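Local coordinates for protein glycoside hydrolase family 31 (Trueperella pyogenes, PDB 5I0F) that degrades cycloalternan, a cyclic tetrasaccharide of glucose, through a covalent glycosyl-enzyme intermediate, at residues A[390-395]-A[403-408]; A[414-417]-A[423-426]; A[669-672]-A[678-681]. All blocks are in the same frame, centred on the assembly; numbering follows the deposited sequence.

Contacts 1 and 2 follow each other along the chain in the family 31 TIM-barrel region: contact 1 sets the loop after barrel strand 383-388 against helix 400-412, and contact 2 folds back the segment that leaves that helix. Their centres lie about 11 Å apart, and they touch where L391 CD1 meets N426 ND2 at 4.0 Å. Contact 3 comes much later, in a hairpin of the C-terminal antiparallel sheet, on the opposite side of the chain's centre, about 46 Å from contact 1 and about 44 Å from contact 2 between centres. Two neighbouring contacts thus shape one excursion of the catalytic barrel, while the third belongs to a separate beta domain packed against the barrel's helices.

Contact 1: A[390-395]-A[403-408]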
ATOM      1  N   PRO A 390      -0.656   1.503 -13.088  1.00 18.25           N
ATOM      2  CA  PRO A 390       0.001   0.448 -13.901  1.00 18.47           C
ATOM      3  C   PRO A 390      -1.041  -0.520 -14.468  1.00 19.08           C
ATOM      4  O   PRO A 390      -1.025  -1.720 -14.175  1.00 18.47           O
ATOM      5  CB  PRO A 390       0.917  -0.225 -12.894  1.00 18.61           C
ATOM      6  CG  PRO A 390       0.165  -0.147 -11.597  1.00 18.64           C
ATOM      7  CD  PRO A 390      -0.747   1.065 -11.673  1.00 18.30           C
ATOM      8  N   LEU A 391      -1.962   0.048 -15.238  1.00 19.59           N
ATOM      9  CA  LEU A 391      -3.072  -0.652 -15.876  1.00 20.11           C
ATOM     10  C   LEU A 391      -3.382   0.012 -17.219  1.00 21.06           C
ATOM     11  O   LEU A 391      -3.160   1.208 -17.401  1.00 21.13           O
ATOM     12  CB  LEU A 391      -4.336  -0.646 -15.019  1.00 20.32           C
ATOM     13  CG  LEU A 391      -4.278  -1.462 -13.707  1.00 20.23           C
ATOM     14  CD1 LEU A 391      -5.494  -1.188 -12.837  1.00 19.99           C
ATOM     15  CD2 LEU A 391      -4.162  -2.955 -13.998  1.00 20.82           C
ATOM     16  N   GLN A 392      -3.917  -0.775 -18.148  1.00 21.26           N
ATOM     17  CA  GLN A 392      -4.283  -0.273 -19.465  1.00 22.09           C
ATOM     18  C   GLN A 392      -5.737  -0.660 -19.650  1.00 22.88           C
ATOM     19  O   GLN A 392      -6.040  -1.860 -19.811  1.00 23.27           O
ATOM     20  CB  GLN A 392      -3.420  -0.909 -20.544  1.00 22.82           C
ATOM     21  CG  GLN A 392      -3.732  -0.419 -21.956  1.00 23.81           C
ATOM     22  CD  GLN A 392      -3.154   0.955 -22.266  1.00 23.76           C
ATOM     23  OE1 GLN A 392      -1.961   1.191 -22.085  1.00 24.28           O
ATOM     24  NE2 GLN A 392      -3.985   1.846 -22.773  1.00 24.25           N
ATOM     25  N   LYS A 393      -6.623   0.328 -19.601  1.00 23.69           N
ATOM     26  CA  LYS A 393      -8.053   0.065 -19.754  1.00 25.97           C
ATOM     27  C   LYS A 393      -8.339  -0.652 -21.072  1.00 28.00           C
ATOM     28  O   LYS A 393      -7.647  -0.443 -22.062  1.00 27.05           O
ATOM     29  CB  LYS A 393      -8.873   1.345 -19.718  1.00 26.08           C
ATOM     30  CG  LYS A 393      -8.950   2.068 -18.386  1.00 26.54           C
ATOM     31  CD  LYS A 393      -9.721   3.372 -18.558  1.00 27.32           C
ATOM     32  CE  LYS A 393     -10.158   3.960 -17.220  1.00 28.43           C
ATOM     33  NZ  LYS A 393     -11.016   5.169 -17.360  1.00 28.59           N
ATOM     34  N   THR A 394      -9.381  -1.475 -21.063  1.00 31.15           N
ATOM     35  CA  THR A 394      -9.882  -2.136 -22.253  1.00 34.66           C
ATOM     36  C   THR A 394     -11.415  -1.990 -22.389  1.00 38.02           C
ATOM     37  O   THR A 394     -12.058  -2.885 -22.908  1.00 41.05           O
ATOM     38  CB  THR A 394      -9.546  -3.642 -22.218  1.00 34.90           C
ATOM     39  OG1 THR A 394     -10.158  -4.229 -21.065  1.00 35.46           O
ATOM     40  CG2 THR A 394      -8.048  -3.866 -22.146  1.00 34.45           C
ATOM     41  N   ASP A 395     -11.999  -0.879 -21.952  1.00 41.09           N
ATOM     42  CA  ASP A 395     -13.461  -0.658 -22.126  1.00 44.35           C
ATOM     43  C   ASP A 395     -13.787  -0.728 -23.628  1.00 46.61           C
ATOM     44  O   ASP A 395     -13.012  -0.258 -24.473  1.00 45.10           O
ATOM     45  CB  ASP A 395     -13.962   0.718 -21.621  1.00 45.48           C
ATOM     46  CG  ASP A 395     -13.444   1.126 -20.221  1.00 46.49           C
ATOM     47  OD1 ASP A 395     -12.517   0.495 -19.660  1.00 46.50           O
ATOM     48  OD2 ASP A 395     -13.980   2.132 -19.687  1.00 48.22           O
ATOM     49  N   LEU A 403      -7.363   2.153 -27.689  1.00 26.63           N
ATOM     50  CA  LEU A 403      -7.448   0.797 -28.215  1.00 27.48           C
ATOM     51  C   LEU A 403      -6.154   0.375 -28.878  1.00 26.55           C
ATOM     52  O   LEU A 403      -5.701  -0.721 -28.647  1.00 26.54           O
ATOM     53  CB  LEU A 403      -8.606   0.629 -29.213  1.00 29.09           C
ATOM     54  CG  LEU A 403     -10.009   0.794 -28.623  1.00 29.82           C
ATOM     55  CD1 LEU A 403     -11.038   0.877 -29.737  1.00 31.05           C
ATOM     56  CD2 LEU A 403     -10.321  -0.357 -27.667  1.00 30.43           C
ATOM     57  N   ALA A 404      -5.570   1.238 -29.711  1.00 26.27           N
ATOM     58  CA  ALA A 404      -4.286   0.911 -30.352  1.00 26.02           C
ATOM     59  C   ALA A 404      -3.153   0.747 -29.326  1.00 25.43           C
ATOM     60  O   ALA A 404      -2.321  -0.143 -29.456  1.00 25.00           O
ATOM     61  CB  ALA A 404      -3.925   1.947 -31.402  1.00 26.11           C
ATOM     62  N   GLN A 405      -3.120   1.611 -28.310  1.00 25.23           N
ATOM     63  CA  GLN A 405      -2.124   1.488 -27.242  1.00 24.76           C
ATOM     64  C   GLN A 405      -2.212   0.136 -26.510  1.00 24.57           C
ATOM     65  O   GLN A 405      -1.193  -0.495 -26.263  1.00 24.24           O
ATOM     66  CB  GLN A 405      -2.263   2.649 -26.260  1.00 24.47           C
ATOM     67  CG  GLN A 405      -1.127   2.738 -25.253  1.00 24.43           C
ATOM     68  CD  GLN A 405      -1.279   3.971 -24.379  1.00 24.31           C
ATOM     69  OE1 GLN A 405      -2.381   4.281 -23.929  1.00 23.62           O
ATOM     70  NE2 GLN A 405      -0.184   4.707 -24.189  1.00 24.65           N
ATOM     71  N   GLY A 406      -3.422  -0.323 -26.210  1.00 24.62           N
ATOM     72  CA  GLY A 406      -3.620  -1.648 -25.592  1.00 24.87           C
ATOM     73  C   GLY A 406      -3.232  -2.797 -26.501  1.00 26.01           C
ATOM     74  O   GLY A 406      -2.617  -3.760 -26.055  1.00 25.61           O
ATOM     75  N   ASN A 407      -3.563  -2.687 -27.788  1.00 27.47           N
ATOM     76  CA  ASN A 407      -3.144  -3.714 -28.760  1.00 28.84           C
ATOM     77  C   ASN A 407      -1.628  -3.782 -28.892  1.00 27.85           C
ATOM     78  O   ASN A 407      -1.087  -4.849 -28.992  1.00 27.18           O
ATOM     79  CB  ASN A 407      -3.773  -3.469 -30.121  1.00 31.10           C
ATOM     80  CG  ASN A 407      -5.219  -3.927 -30.184  1.00 33.63           C
ATOM     81  OD1 ASN A 407      -5.723  -4.593 -29.278  1.00 35.10           O
ATOM     82  ND2 ASN A 407      -5.881  -3.605 -31.287  1.00 35.91           N
ATOM     83  N   ALA A 408      -0.959  -2.625 -28.862  1.00 26.87           N
ATOM     84  CA  ALA A 408       0.504  -2.570 -28.933  1.00 26.36           C
ATOM     85  C   ALA A 408       1.152  -3.134 -27.656  1.00 25.35           C
ATOM     86  O   ALA A 408       2.153  -3.835 -27.721  1.00 25.13           O
ATOM     87  CB  ALA A 408       0.975  -1.143 -29.204  1.00 25.96           C
TER
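Q405 OE1 accepts the one hydrogen bond that crosses between loop 390-395 and helix segment 403-408: Q392 NE2 donates to it over 3.1 Å, with an N-H...O angle of 159°. The acceptor lies nearly in the amide plane of Q392, so the N-H is well aimed, yet the donor stands above the plane of the Q405 carbonyl, about 40° out of it. The two side chains cross at roughly a right angle with their amide planes turned well apart. Q405 reaches across with its chain extended, whereas Q392 is bent at chi2 (78°), which folds its amide back alongside the helix. That bend sets the Q392 amide beside the Q405 chain, with Q392 OE1 3.6 Å from Q405 CG.

At G406 the helix shows only backbone, and Q392 CG rests on it, 3.8 Å from G406 CA. This is a beta-alpha unit of the TIM barrel: the loop leaves the C-terminal end of strand 383-388, the end where such barrels carry their active site, and leads into helix 400-412. Farther along the loop, the side chain of D395 is about 9 Å from a bound glucose; there L403 swings its CD2 methyl to 4.2 Å from D395 O, a light touch at the margin.

The Q405 amide is gripped at both ends, since its NE2 donates to Q451 OE1 and T339 OG1 while OE1 takes the bond from Q392. With both ends engaged, the flip of this buried amide is fixed. Q392 is held in turn through its backbone, which pairs with L435, and its side chain lies against W448 of helix 442-450.

Contact 2: A[414-417]-A[423-426]; sequences HVVK and PYKN
A hairpin-like reversal in the long excursion between helix 400-412 and helix 442-450, part of the barrel's passage from strand 383-388 to strand 463-466, brings 414-417 back alongside 423-426. The backbones are bridged once, at K417 and P423, whose CA atoms are 4.4 Å apart. One hydrogen bond joins the two arms: Y424 N gives its proton to V416 O over 2.8 Å. The bond is nearly straight, at 168°, although the donor is tilted from the carbonyl plane. A water lies 2.9 Å from the same V416 O and 2.7 Å from Y424 O, within donating distance of both carbonyls, but other acceptors compete for its two protons.

Beside this polar seam the side chains of V416 and Y424 run next to each other, pointing the same way. V416 CG1 comes within 4.0 Å of Y424 CB and meets the ring only at a slant. The methyl gets there because it is anti to the backbone N (chi1 -178°), a position that lays it beside its own carbonyl carbon and hence next to the tyrosine. V415 CG2 packs on P423 CB at 4.2 Å, and both residues also lean on helix 400-412, through L409 and I410 respectively.

The tyrosine starts toward the opposite arm but its ring leads away, carrying OH to the carbonyl of H471 and the amide N-H groups of R427 and W473. Three backbone groups therefore surround this hydroxyl, which would leave the ring little freedom to swing. V416 O has the Y424 N-H as its firm donor, and the water may add a second. The bond across the two segments is main chain to main chain, and so does not depend on side-chain polar groups.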
ATOM      1  N   HIS A 414       4.858  -7.594 -23.319  1.00 24.63           N
ATOM      2  CA  HIS A 414       5.144  -7.081 -21.996  1.00 24.76           C
ATOM      3  C   HIS A 414       3.863  -6.872 -21.181  1.00 24.10           C
ATOM      4  O   HIS A 414       3.634  -5.774 -20.644  1.00 22.67           O
ATOM      5  CB  HIS A 414       5.958  -5.772 -22.091  1.00 25.27           C
ATOM      6  CG  HIS A 414       7.239  -5.904 -22.861  1.00 26.31           C
ATOM      7  ND1 HIS A 414       8.176  -6.878 -22.589  1.00 27.39           N
ATOM      8  CD2 HIS A 414       7.743  -5.176 -23.886  1.00 27.19           C
ATOM      9  CE1 HIS A 414       9.198  -6.749 -23.416  1.00 28.20           C
ATOM     10  NE2 HIS A 414       8.968  -5.714 -24.204  1.00 27.86           N
ATOM     11  N   VAL A 415       3.075  -7.944 -21.022  1.00 23.92           N
ATOM     12  CA  VAL A 415       1.854  -7.921 -20.193  1.00 23.86           C
ATOM     13  C   VAL A 415       1.903  -9.073 -19.219  1.00 22.82           C
ATOM     14  O   VAL A 415       2.358 -10.161 -19.577  1.00 23.06           O
ATOM     15  CB  VAL A 415       0.531  -8.063 -21.007  1.00 24.58           C
ATOM     16  CG1 VAL A 415       0.188  -6.773 -21.694  1.00 24.97           C
ATOM     17  CG2 VAL A 415       0.586  -9.228 -22.014  1.00 25.42           C
ATOM     18  N   VAL A 416       1.442  -8.861 -17.993  1.00 22.12           N
ATOM     19  CA  VAL A 416       1.248  -9.999 -17.063  1.00 22.20           C
ATOM     20  C   VAL A 416       0.280 -11.014 -17.717  1.00 23.61           C
ATOM     21  O   VAL A 416      -0.730 -10.617 -18.300  1.00 23.32           O
ATOM     22  CB  VAL A 416       0.742  -9.553 -15.681  1.00 21.79           C
ATOM     23  CG1 VAL A 416       0.607 -10.747 -14.735  1.00 21.92           C
ATOM     24  CG2 VAL A 416       1.713  -8.529 -15.083  1.00 21.42           C
ATOM     25  N   LYS A 417       0.607 -12.305 -17.640  1.00 24.78           N
ATOM     26  CA  LYS A 417      -0.190 -13.345 -18.296  1.00 26.56           C
ATOM     27  C   LYS A 417      -0.882 -14.300 -17.343  1.00 27.05           C
ATOM     28  O   LYS A 417      -0.395 -14.560 -16.268  1.00 26.30           O
ATOM     29  CB  LYS A 417       0.705 -14.106 -19.270  1.00 27.79           C
ATOM     30  CG  LYS A 417       1.030 -13.233 -20.462  1.00 28.91           C
ATOM     31  CD  LYS A 417       2.091 -13.798 -21.379  1.00 31.12           C
ATOM     32  CE  LYS A 417       2.529 -12.709 -22.340  1.00 32.35           C
ATOM     33  NZ  LYS A 417       3.066 -13.314 -23.567  1.00 34.09           N
ATOM     34  N   PRO A 423      -3.551 -12.542 -21.894  1.00 26.90           N
ATOM     35  CA  PRO A 423      -3.233 -11.476 -20.937  1.00 25.75           C
ATOM     36  C   PRO A 423      -4.064 -11.524 -19.658  1.00 25.61           C
ATOM     37  O   PRO A 423      -5.275 -11.784 -19.704  1.00 25.64           O
ATOM     38  CB  PRO A 423      -3.536 -10.199 -21.720  1.00 26.12           C
ATOM     39  CG  PRO A 423      -3.462 -10.607 -23.170  1.00 26.46           C
ATOM     40  CD  PRO A 423      -4.036 -11.986 -23.178  1.00 27.13           C
ATOM     41  N   TYR A 424      -3.422 -11.222 -18.526  1.00 24.70           N
ATOM     42  CA  TYR A 424      -4.133 -11.074 -17.261  1.00 24.35           C
ATOM     43  C   TYR A 424      -5.146  -9.947 -17.404  1.00 24.41           C
ATOM     44  O   TYR A 424      -4.804  -8.864 -17.889  1.00 24.69           O
ATOM     45  CB  TYR A 424      -3.158 -10.786 -16.095  1.00 23.72           C
ATOM     46  CG  TYR A 424      -3.849 -10.453 -14.761  1.00 22.51           C
ATOM     47  CD1 TYR A 424      -4.576 -11.420 -14.063  1.00 22.83           C
ATOM     48  CD2 TYR A 424      -3.776  -9.156 -14.208  1.00 22.27           C
ATOM     49  CE1 TYR A 424      -5.201 -11.128 -12.841  1.00 22.54           C
ATOM     50  CE2 TYR A 424      -4.401  -8.845 -12.999  1.00 21.64           C
ATOM     51  CZ  TYR A 424      -5.114  -9.827 -12.320  1.00 21.93           C
ATOM     52  OH  TYR A 424      -5.743  -9.515 -11.140  1.00 21.70           O
ATOM     53  N   LYS A 425      -6.388 -10.209 -17.016  1.00 25.22           N
ATOM     54  CA  LYS A 425      -7.424  -9.170 -16.939  1.00 26.35           C
ATOM     55  C   LYS A 425      -7.706  -8.873 -15.477  1.00 25.17           C
ATOM     56  O   LYS A 425      -8.031  -9.791 -14.710  1.00 24.31           O
ATOM     57  CB  LYS A 425      -8.709  -9.618 -17.619  1.00 28.39           C
ATOM     58  CG  LYS A 425      -8.544 -10.008 -19.074  1.00 31.51           C
ATOM     59  CD  LYS A 425      -8.196  -8.803 -19.924  1.00 33.33           C
ATOM     60  CE  LYS A 425      -8.068  -9.170 -21.403  1.00 36.32           C
ATOM     61  NZ  LYS A 425      -9.203  -9.958 -21.942  1.00 38.96           N
ATOM     62  N   ASN A 426      -7.576  -7.603 -15.079  1.00 23.96           N
ATOM     63  CA  ASN A 426      -7.635  -7.252 -13.662  1.00 23.40           C
ATOM     64  C   ASN A 426      -8.888  -7.792 -12.972  1.00 23.21           C
ATOM     65  O   ASN A 426      -9.992  -7.548 -13.439  1.00 23.37           O
ATOM     66  CB  ASN A 426      -7.518  -5.733 -13.474  1.00 22.78           C
ATOM     67  CG  ASN A 426      -7.592  -5.312 -12.029  1.00 22.34           C
ATOM     68  OD1 ASN A 426      -7.233  -6.069 -11.123  1.00 22.88           O
ATOM     69  ND2 ASN A 426      -8.049  -4.085 -11.799  1.00 21.86           N
TER
HETATM   70  O   HOH W   1      -2.243  -8.114 -18.471  1.00 23.81           O

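Contact 3: A[669-672]-A[678-681]; sequences RQYM and LINP
The ring of Y671 forms a lid over I679: the branch point I679 CB sits beneath one face, 3.9 Å from the ring centroid and 20° off its normal, a CH-pi contact. Around that bump, I679 CG1 nestles 3.6 Å from Y671 CE2 and I679 CG2 lies at the phenol end. The tyrosine manages this because its CG stands between backbone N and carbonyl carbon (chi1 62°), folding the ring back across the partner strand. P681 comes up to the ring at a slant, its CD 3.9 Å from Y671 CE1.

On the opposite face of the sheet from Y671 and I679, M672 curls round with SD 3.7 Å from L678 CD1. The backbones themselves pair antiparallel: Y671 and I679 are a hydrogen-bonded pair, I679 N to Y671 O at 2.8 Å and Y671 N to I679 O at 3.1 Å. A water lies between R669 O and P681 O where the strands diverge.

The hairpin stands in the C-terminal antiparallel sheet between strands 651-652 and 725-728. Y671 and P681 face helix 537-551 of the barrel, with Y671 OH hydrogen-bonded to F584 O, while Q670 and L678 pack on strand 689-694.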
ATOM      1  N   ARG A 669       2.479   7.200  19.943  1.00 22.96           N
ATOM      2  CA  ARG A 669       2.261   8.219  18.894  1.00 23.23           C
ATOM      3  C   ARG A 669       3.031   9.534  19.129  1.00 23.71           C
ATOM      4  O   ARG A 669       2.720  10.562  18.503  1.00 24.88           O
ATOM      5  CB  ARG A 669       0.760   8.448  18.652  1.00 23.72           C
ATOM      6  CG  ARG A 669       0.090   7.272  17.948  1.00 24.07           C
ATOM      7  CD  ARG A 669      -1.342   7.583  17.531  1.00 25.36           C
ATOM      8  NE  ARG A 669      -2.121   7.888  18.728  1.00 28.06           N
ATOM      9  CZ  ARG A 669      -2.849   7.018  19.444  1.00 29.91           C
ATOM     10  NH1 ARG A 669      -3.465   7.439  20.546  1.00 31.08           N
ATOM     11  NH2 ARG A 669      -2.987   5.743  19.071  1.00 29.57           N
ATOM     12  N   GLN A 670       4.029   9.523  20.011  1.00 23.36           N
ATOM     13  CA  GLN A 670       5.099  10.533  19.925  1.00 23.73           C
ATOM     14  C   GLN A 670       6.238   9.932  19.145  1.00 23.12           C
ATOM     15  O   GLN A 670       6.397   8.714  19.096  1.00 22.47           O
ATOM     16  CB  GLN A 670       5.616  11.106  21.261  1.00 25.01           C
ATOM     17  CG  GLN A 670       5.280  10.382  22.530  1.00 25.77           C
ATOM     18  CD  GLN A 670       5.831  11.042  23.790  1.00 26.18           C
ATOM     19  OE1 GLN A 670       5.076  11.528  24.615  1.00 27.16           O
ATOM     20  NE2 GLN A 670       7.143  10.988  23.968  1.00 26.62           N
ATOM     21  N   TYR A 671       7.024  10.802  18.526  1.00 21.95           N
ATOM     22  CA  TYR A 671       8.121  10.361  17.708  1.00 21.69           C
ATOM     23  C   TYR A 671       9.157  11.469  17.579  1.00 21.88           C
ATOM     24  O   TYR A 671       8.858  12.635  17.802  1.00 21.37           O
ATOM     25  CB  TYR A 671       7.602   9.947  16.318  1.00 20.54           C
ATOM     26  CG  TYR A 671       6.957  11.061  15.530  1.00 19.73           C
ATOM     27  CD1 TYR A 671       5.592  11.359  15.676  1.00 19.40           C
ATOM     28  CD2 TYR A 671       7.710  11.830  14.637  1.00 19.37           C
ATOM     29  CE1 TYR A 671       5.003  12.391  14.958  1.00 19.22           C
ATOM     30  CE2 TYR A 671       7.134  12.844  13.899  1.00 19.21           C
ATOM     31  CZ  TYR A 671       5.782  13.124  14.057  1.00 19.47           C
ATOM     32  OH  TYR A 671       5.202  14.166  13.355  1.00 20.00           O
ATOM     33  N   MET A 672      10.362  11.071  17.195  1.00 22.05           N
ATOM     34  CA  MET A 672      11.415  12.007  16.895  1.00 22.64           C
ATOM     35  C   MET A 672      11.319  12.367  15.407  1.00 21.59           C
ATOM     36  O   MET A 672      11.032  11.501  14.552  1.00 19.93           O
ATOM     37  CB  MET A 672      12.790  11.403  17.228  1.00 24.56           C
ATOM     38  CG  MET A 672      12.988  11.020  18.697  1.00 26.41           C
ATOM     39  SD  MET A 672      12.903  12.436  19.814  1.00 29.36           S
ATOM     40  CE  MET A 672      14.269  13.448  19.253  1.00 29.74           C
ATOM     41  N   LEU A 678      11.393  16.259  19.314  1.00 24.02           N
ATOM     42  CA  LEU A 678      10.400  15.302  19.775  1.00 23.81           C
ATOM     43  C   LEU A 678       9.009  15.882  19.489  1.00 23.36           C
ATOM     44  O   LEU A 678       8.690  16.982  19.972  1.00 22.99           O
ATOM     45  CB  LEU A 678      10.578  15.048  21.287  1.00 25.13           C
ATOM     46  CG  LEU A 678       9.596  14.066  21.950  1.00 25.59           C
ATOM     47  CD1 LEU A 678       9.468  12.798  21.147  1.00 25.37           C
ATOM     48  CD2 LEU A 678      10.049  13.726  23.360  1.00 26.66           C
ATOM     49  N   ILE A 679       8.197  15.149  18.716  1.00 21.88           N
ATOM     50  CA  ILE A 679       6.886  15.623  18.278  1.00 22.02           C
ATOM     51  C   ILE A 679       5.764  14.852  18.961  1.00 21.40           C
ATOM     52  O   ILE A 679       5.849  13.638  19.085  1.00 22.17           O
ATOM     53  CB  ILE A 679       6.675  15.434  16.750  1.00 21.65           C
ATOM     54  CG1 ILE A 679       7.956  15.719  15.945  1.00 22.32           C
ATOM     55  CG2 ILE A 679       5.480  16.259  16.273  1.00 21.61           C
ATOM     56  CD1 ILE A 679       8.533  17.102  16.131  1.00 22.91           C
ATOM     57  N   ASN A 680       4.694  15.532  19.338  1.00 21.40           N
ATOM     58  CA  ASN A 680       3.546  14.872  19.946  1.00 21.80           C
ATOM     59  C   ASN A 680       2.226  15.475  19.473  1.00 21.73           C
ATOM     60  O   ASN A 680       1.645  16.338  20.170  1.00 21.79           O
ATOM     61  CB  ASN A 680       3.645  14.872  21.477  1.00 22.29           C
ATOM     62  CG  ASN A 680       2.601  13.981  22.129  1.00 22.62           C
ATOM     63  OD1 ASN A 680       1.905  13.216  21.444  1.00 22.86           O
ATOM     64  ND2 ASN A 680       2.476  14.076  23.453  1.00 22.73           N
ATOM     65  N   PRO A 681       1.753  15.033  18.288  1.00 20.98           N
ATOM     66  CA  PRO A 681       0.492  15.533  17.717  1.00 20.82           C
ATOM     67  C   PRO A 681      -0.696  15.466  18.666  1.00 20.88           C
ATOM     68  O   PRO A 681      -0.816  14.511  19.452  1.00 20.86           O
ATOM     69  CB  PRO A 681       0.265  14.586  16.522  1.00 20.18           C
ATOM     70  CG  PRO A 681       1.643  14.163  16.115  1.00 19.96           C
ATOM     71  CD  PRO A 681       2.359  13.991  17.412  1.00 20.24           C
TER
HETATM   72  O   HOH W   2       0.127  11.847  19.146  1.00 22.05           O